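Local coordinates for protein peroxiredoxin PRX1, mitochondrial (Saccharomyces cerevisiae, PDB 5YKJ) that reduces peroxides as a mitochondrial 1-Cys peroxiredoxin, its oxidised thiol probably being resolved through the glutathione and thioredoxin systems, at residues L2-T16 with P95-D109. Residues are numbered along the deposited sequence; the frame is centred on the assembly and turned at random.
Sequences LRINSDAPNFDADTT and PIIGDTFRNVAFLYD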
loop_
_atom_site.group_PDB
_atom_site.type_symbol
_atom_site.label_atom_id
_atom_site.label_comp_id
_atom_site.label_asym_id
_atom_site.label_seq_id
_atom_site.Cartn_x
_atom_site.Cartn_y
_atom_site.Cartn_z
ATOM N N LEU A 2 10.658 8.597 -7.287
ATOM C CA LEU A 2 9.681 8.608 -6.229
ATOM C C LEU A 2 10.326 8.004 -4.971
ATOM O O LEU A 2 10.985 7.053 -5.039
ATOM C CB LEU A 2 8.399 7.811 -6.609
ATOM C CG LEU A 2 7.540 8.302 -7.753
ATOM C CD1 LEU A 2 6.386 7.373 -8.023
ATOM C CD2 LEU A 2 7.034 9.685 -7.470
ATOM N N ARG A 3 10.052 8.618 -3.842
ATOM C CA ARG A 3 10.494 8.183 -2.553
ATOM C C ARG A 3 9.374 8.486 -1.554
ATOM O O ARG A 3 8.447 9.116 -1.876
ATOM C CB ARG A 3 11.744 8.946 -2.054
ATOM C CG ARG A 3 12.991 8.735 -2.874
ATOM C CD ARG A 3 14.220 9.342 -2.201
ATOM N NE ARG A 3 15.414 9.307 -3.021
ATOM C CZ ARG A 3 15.797 10.287 -3.785
ATOM N NH1 ARG A 3 15.097 11.395 -3.859
ATOM N NH2 ARG A 3 16.880 10.164 -4.497
ATOM N N ILE A 4 9.537 8.042 -0.326
ATOM C CA ILE A 4 8.559 8.364 0.683
ATOM C C ILE A 4 8.525 9.888 0.737
ATOM O O ILE A 4 9.491 10.529 0.563
ATOM C CB ILE A 4 8.836 7.706 2.073
ATOM C CG1 ILE A 4 10.239 8.038 2.632
ATOM C CG2 ILE A 4 8.683 6.194 2.011
ATOM C CD1 ILE A 4 10.436 7.689 4.102
ATOM N N ASN A 5 7.329 10.396 0.930
ATOM C CA ASN A 5 6.981 11.795 0.960
ATOM C C ASN A 5 6.793 12.461 -0.381
ATOM O O ASN A 5 6.449 13.563 -0.417
ATOM C CB ASN A 5 7.885 12.579 1.865
ATOM C CG ASN A 5 7.862 12.049 3.279
ATOM O OD1 ASN A 5 6.898 11.545 3.745
ATOM N ND2 ASN A 5 8.955 12.143 3.926
ATOM N N SER A 6 7.016 11.723 -1.459
ATOM C CA SER A 6 6.750 12.210 -2.787
ATOM C C SER A 6 5.233 12.126 -3.031
ATOM O O SER A 6 4.598 11.357 -2.461
ATOM C CB SER A 6 7.426 11.336 -3.853
ATOM O OG SER A 6 8.802 11.443 -3.814
ATOM N N ASP A 7 4.746 12.945 -3.923
ATOM C CA ASP A 7 3.373 12.858 -4.333
ATOM C C ASP A 7 3.225 11.631 -5.226
ATOM O O ASP A 7 3.979 11.417 -6.055
ATOM C CB ASP A 7 2.942 14.052 -5.167
ATOM C CG ASP A 7 2.910 15.347 -4.386
ATOM O OD1 ASP A 7 2.577 15.341 -3.215
ATOM O OD2 ASP A 7 3.229 16.343 -5.019
ATOM N N ALA A 8 2.165 10.890 -5.007
ATOM C CA ALA A 8 1.846 9.782 -5.857
ATOM C C ALA A 8 1.215 10.366 -7.132
ATOM O O ALA A 8 0.241 10.980 -7.112
ATOM C CB ALA A 8 0.840 8.884 -5.185
ATOM N N PRO A 9 1.860 10.119 -8.268
ATOM C CA PRO A 9 1.338 10.688 -9.507
ATOM C C PRO A 9 -0.031 10.164 -9.896
ATOM O O PRO A 9 -0.275 9.044 -9.779
ATOM C CB PRO A 9 2.329 10.243 -10.585
ATOM C CG PRO A 9 3.339 9.447 -9.927
ATOM C CD PRO A 9 3.140 9.453 -8.468
ATOM N N ASN A 10 -0.883 11.059 -10.362
ATOM C CA ASN A 10 -2.174 10.675 -10.829
ATOM C C ASN A 10 -2.083 10.092 -12.240
ATOM O O ASN A 10 -1.184 10.342 -12.941
ATOM C CB ASN A 10 -3.110 11.872 -10.829
ATOM C CG ASN A 10 -4.583 11.471 -10.915
ATOM O OD1 ASN A 10 -4.906 10.327 -10.904
ATOM N ND2 ASN A 10 -5.450 12.464 -11.030
ATOM N N PHE A 11 -3.074 9.317 -12.607
ATOM C CA PHE A 11 -3.104 8.687 -13.894
ATOM C C PHE A 11 -4.507 8.244 -14.235
ATOM O O PHE A 11 -5.277 8.124 -13.409
ATOM C CB PHE A 11 -2.116 7.482 -13.992
ATOM C CG PHE A 11 -2.333 6.401 -12.971
ATOM C CD1 PHE A 11 -3.191 5.359 -13.227
ATOM C CD2 PHE A 11 -1.646 6.390 -11.783
ATOM C CE1 PHE A 11 -3.446 4.390 -12.297
ATOM C CE2 PHE A 11 -1.870 5.397 -10.873
ATOM C CZ PHE A 11 -2.751 4.387 -11.136
ATOM N N ASP A 12 -4.723 7.985 -15.508
ATOM C CA ASP A 12 -5.937 7.412 -16.006
ATOM C C ASP A 12 -5.571 6.016 -16.491
ATOM O O ASP A 12 -4.560 5.839 -17.047
ATOM C CB ASP A 12 -6.539 8.193 -17.171
ATOM C CG ASP A 12 -7.063 9.549 -16.759
ATOM O OD1 ASP A 12 -7.793 9.694 -15.860
ATOM O OD2 ASP A 12 -6.700 10.498 -17.401
ATOM N N ALA A 13 -6.426 5.055 -16.254
ATOM C CA ALA A 13 -6.144 3.709 -16.686
ATOM C C ALA A 13 -7.397 2.902 -16.885
ATOM O O ALA A 13 -8.383 3.202 -16.364
ATOM C CB ALA A 13 -5.306 2.994 -15.639
ATOM N N ASP A 14 -7.235 1.851 -17.666
ATOM C CA ASP A 14 -8.231 0.837 -17.875
ATOM C C ASP A 14 -7.995 -0.210 -16.770
ATOM O O ASP A 14 -6.902 -0.555 -16.486
ATOM C CB ASP A 14 -8.065 0.206 -19.247
ATOM C CG ASP A 14 -7.865 1.232 -20.313
ATOM O OD1 ASP A 14 -8.867 1.797 -20.725
ATOM O OD2 ASP A 14 -6.696 1.528 -20.687
ATOM N N THR A 15 -9.079 -0.642 -16.166
ATOM C CA THR A 15 -9.033 -1.583 -15.082
ATOM C C THR A 15 -10.212 -2.551 -15.141
ATOM O O THR A 15 -11.092 -2.407 -15.939
ATOM C CB THR A 15 -9.104 -0.905 -13.699
ATOM O OG1 THR A 15 -10.428 -0.520 -13.403
ATOM C CG2 THR A 15 -8.247 0.344 -13.657
ATOM N N THR A 16 -10.162 -3.502 -14.225
ATOM C CA THR A 16 -11.163 -4.530 -14.064
ATOM C C THR A 16 -12.481 -3.948 -13.618
ATOM O O THR A 16 -13.438 -4.634 -13.661
ATOM C CB THR A 16 -10.748 -5.663 -13.100
ATOM O OG1 THR A 16 -10.365 -5.106 -11.850
ATOM C CG2 THR A 16 -9.673 -6.502 -13.672
ATOM N N PRO A 95 -10.045 -2.823 -7.988
ATOM C CA PRO A 95 -9.571 -2.924 -9.346
ATOM C C PRO A 95 -8.160 -3.457 -9.495
ATOM O O PRO A 95 -7.394 -3.355 -8.614
ATOM C CB PRO A 95 -9.518 -1.472 -9.832
ATOM C CG PRO A 95 -9.954 -0.618 -8.723
ATOM C CD PRO A 95 -9.944 -1.436 -7.505
ATOM N N ILE A 96 -7.914 -3.996 -10.663
ATOM C CA ILE A 96 -6.598 -4.368 -11.075
ATOM C C ILE A 96 -6.383 -3.574 -12.379
ATOM O O ILE A 96 -7.146 -3.678 -13.259
ATOM C CB ILE A 96 -6.381 -5.865 -11.328
ATOM C CG1 ILE A 96 -6.841 -6.667 -10.110
ATOM C CG2 ILE A 96 -4.910 -6.129 -11.574
ATOM C CD1 ILE A 96 -6.534 -8.119 -10.183
ATOM N N ILE A 97 -5.318 -2.774 -12.412
ATOM C CA ILE A 97 -5.006 -1.957 -13.545
ATOM C C ILE A 97 -4.379 -2.754 -14.702
ATOM O O ILE A 97 -3.478 -3.463 -14.514
ATOM C CB ILE A 97 -4.006 -0.846 -13.125
ATOM C CG1 ILE A 97 -4.605 0.081 -12.056
ATOM C CG2 ILE A 97 -3.463 -0.094 -14.335
ATOM C CD1 ILE A 97 -3.558 0.765 -11.185
ATOM N N GLY A 98 -4.920 -2.571 -15.895
ATOM C CA GLY A 98 -4.366 -3.221 -17.052
ATOM C C GLY A 98 -3.275 -2.361 -17.664
ATOM O O GLY A 98 -3.505 -1.533 -18.457
ATOM N N ASP A 99 -2.070 -2.580 -17.232
ATOM C CA ASP A 99 -0.924 -1.828 -17.670
ATOM C C ASP A 99 -0.155 -2.580 -18.741
ATOM O O ASP A 99 0.963 -2.904 -18.614
ATOM C CB ASP A 99 -0.047 -1.557 -16.450
ATOM C CG ASP A 99 0.922 -0.408 -16.656
ATOM O OD1 ASP A 99 0.609 0.445 -17.399
ATOM O OD2 ASP A 99 1.947 -0.425 -16.025
ATOM N N THR A 100 -0.838 -2.774 -19.847
ATOM C CA THR A 100 -0.394 -3.598 -20.905
ATOM C C THR A 100 0.993 -3.227 -21.439
ATOM O O THR A 100 1.737 -4.062 -21.773
ATOM C CB THR A 100 -1.387 -3.425 -22.068
ATOM O OG1 THR A 100 -2.732 -3.568 -21.608
ATOM C CG2 THR A 100 -1.071 -4.337 -23.163
ATOM N N PHE A 101 1.274 -1.933 -21.504
ATOM C CA PHE A 101 2.525 -1.399 -22.047
ATOM C C PHE A 101 3.499 -0.792 -21.014
ATOM O O PHE A 101 4.366 -0.074 -21.358
ATOM C CB PHE A 101 2.273 -0.433 -23.240
ATOM C CG PHE A 101 1.439 -1.043 -24.361
ATOM C CD1 PHE A 101 2.004 -1.830 -25.279
ATOM C CD2 PHE A 101 0.119 -0.818 -24.463
ATOM C CE1 PHE A 101 1.276 -2.392 -26.316
ATOM C CE2 PHE A 101 -0.633 -1.385 -25.474
ATOM C CZ PHE A 101 -0.032 -2.173 -26.380
ATOM N N ARG A 102 3.254 -1.103 -19.764
ATOM C CA ARG A 102 4.070 -0.692 -18.650
ATOM C C ARG A 102 4.076 0.804 -18.411
ATOM O O ARG A 102 4.930 1.273 -17.744
ATOM C CB ARG A 102 5.552 -1.117 -18.805
ATOM C CG ARG A 102 5.871 -2.476 -19.251
ATOM C CD ARG A 102 7.275 -2.482 -19.853
ATOM N NE ARG A 102 7.476 -3.741 -20.491
ATOM C CZ ARG A 102 8.514 -4.531 -20.397
ATOM N NH1 ARG A 102 9.579 -4.211 -19.719
ATOM N NH2 ARG A 102 8.441 -5.649 -21.032
ATOM N N ASN A 103 3.105 1.499 -18.950
ATOM C CA ASN A 103 3.092 2.929 -18.794
ATOM C C ASN A 103 2.961 3.405 -17.318
ATOM O O ASN A 103 3.602 4.315 -16.912
ATOM C CB ASN A 103 1.975 3.571 -19.679
ATOM C CG ASN A 103 2.076 3.187 -21.141
ATOM O OD1 ASN A 103 3.061 3.276 -21.710
ATOM N ND2 ASN A 103 1.025 2.755 -21.682
ATOM N N VAL A 104 2.055 2.778 -16.584
ATOM C CA VAL A 104 1.850 3.127 -15.182
ATOM C C VAL A 104 3.043 2.679 -14.305
ATOM O O VAL A 104 3.447 3.343 -13.448
ATOM C CB VAL A 104 0.495 2.633 -14.606
ATOM C CG1 VAL A 104 0.293 3.007 -13.135
ATOM C CG2 VAL A 104 -0.646 3.129 -15.455
ATOM N N ALA A 105 3.573 1.515 -14.625
ATOM C CA ALA A 105 4.730 1.018 -13.914
ATOM C C ALA A 105 5.909 1.967 -14.071
ATOM O O ALA A 105 6.626 2.187 -13.196
ATOM C CB ALA A 105 5.113 -0.352 -14.455
ATOM N N PHE A 106 6.050 2.477 -15.281
ATOM C CA PHE A 106 7.079 3.430 -15.632
ATOM C C PHE A 106 6.892 4.735 -14.859
ATOM O O PHE A 106 7.802 5.254 -14.309
ATOM C CB PHE A 106 7.074 3.660 -17.158
ATOM C CG PHE A 106 8.095 4.664 -17.657
ATOM C CD1 PHE A 106 9.436 4.433 -17.614
ATOM C CD2 PHE A 106 7.657 5.833 -18.199
ATOM C CE1 PHE A 106 10.305 5.371 -18.071
ATOM C CE2 PHE A 106 8.532 6.750 -18.674
ATOM C CZ PHE A 106 9.853 6.525 -18.607
ATOM N N LEU A 107 5.639 5.169 -14.800
ATOM C CA LEU A 107 5.297 6.372 -14.087
ATOM C C LEU A 107 5.643 6.258 -12.589
ATOM O O LEU A 107 5.923 7.200 -11.963
ATOM C CB LEU A 107 3.816 6.695 -14.268
ATOM C CG LEU A 107 3.213 7.820 -13.466
ATOM C CD1 LEU A 107 3.748 9.148 -13.982
ATOM C CD2 LEU A 107 1.712 7.783 -13.597
ATOM N N TYR A 108 5.587 5.040 -12.110
ATOM C CA TYR A 108 5.880 4.755 -10.720
ATOM C C TYR A 108 7.310 4.294 -10.432
ATOM O O TYR A 108 7.580 3.817 -9.405
ATOM C CB TYR A 108 4.789 3.866 -10.064
ATOM C CG TYR A 108 3.625 4.666 -9.550
ATOM C CD1 TYR A 108 2.705 5.187 -10.413
ATOM C CD2 TYR A 108 3.479 4.911 -8.200
ATOM C CE1 TYR A 108 1.666 5.967 -9.957
ATOM C CE2 TYR A 108 2.451 5.686 -7.738
ATOM C CZ TYR A 108 1.541 6.198 -8.614
ATOM O OH TYR A 108 0.549 6.941 -8.136
ATOM N N ASP A 109 8.142 4.480 -11.444
ATOM C CA ASP A 109 9.570 4.219 -11.391
ATOM C C ASP A 109 10.021 2.767 -11.214
ATOM O O ASP A 109 11.121 2.529 -10.840
ATOM C CB ASP A 109 10.237 5.102 -10.330
ATOM C CG ASP A 109 10.328 6.573 -10.736
ATOM O OD1 ASP A 109 10.385 6.893 -11.875
ATOM O OD2 ASP A 109 10.369 7.408 -9.866
HETATM O O HOH W 1 -4.393 1.124 -18.578
#
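Phe11 packs against Val104 and Ile97, between strand 96-98 and helix 103-107. Val104 CG1 sits over the centre of the Phe11 ring, 3.9 Å from its centroid, while Ile97 CD1 meets the ring's edge near CZ. The phenyl group is brought there by a chi1 of 57°, which sets CG between the backbone N and the carbonyl carbon. Tyr108 meets Phe11 rim to rim, the planes at 89°, and takes Pro9 CG over one of its own faces; Leu107 CD1 packs on Pro9 CB at 3.8 Å.

The fold is that of a thioredoxin-like peroxiredoxin, in which 96-98 is an outermost strand of the central five-stranded sheet within this chain. The N-terminal segment passes helix 103-107 first and then reaches that strand, antiparallel to 95-109, with a single bridge, Thr15 with Ile97.

Hydrogen bonds fasten both ends and one point between. Gly98 N donates to Asp14 O (2.9 Å), and a water links Asp14 N to Gly98 O. Ile96 and Thr16 are joined twice, Ile96 O taking Thr16 N while Ile96 N gives to the side-chain OG1 (2.9 Å). Midway, Tyr108 OH donates to Pro9 O (2.8 Å), tilted 19° from the carbonyl plane; a phenylalanine in place of Tyr108 would lack the hydroxyl and is likely to leave the Pro9 carbonyl without its mate. Asp109, the C-prime residue of the Schellman motif ending helix 103-107, accepts Leu2 N on OD2 (2.9 Å), nearly in line with its C-O bond.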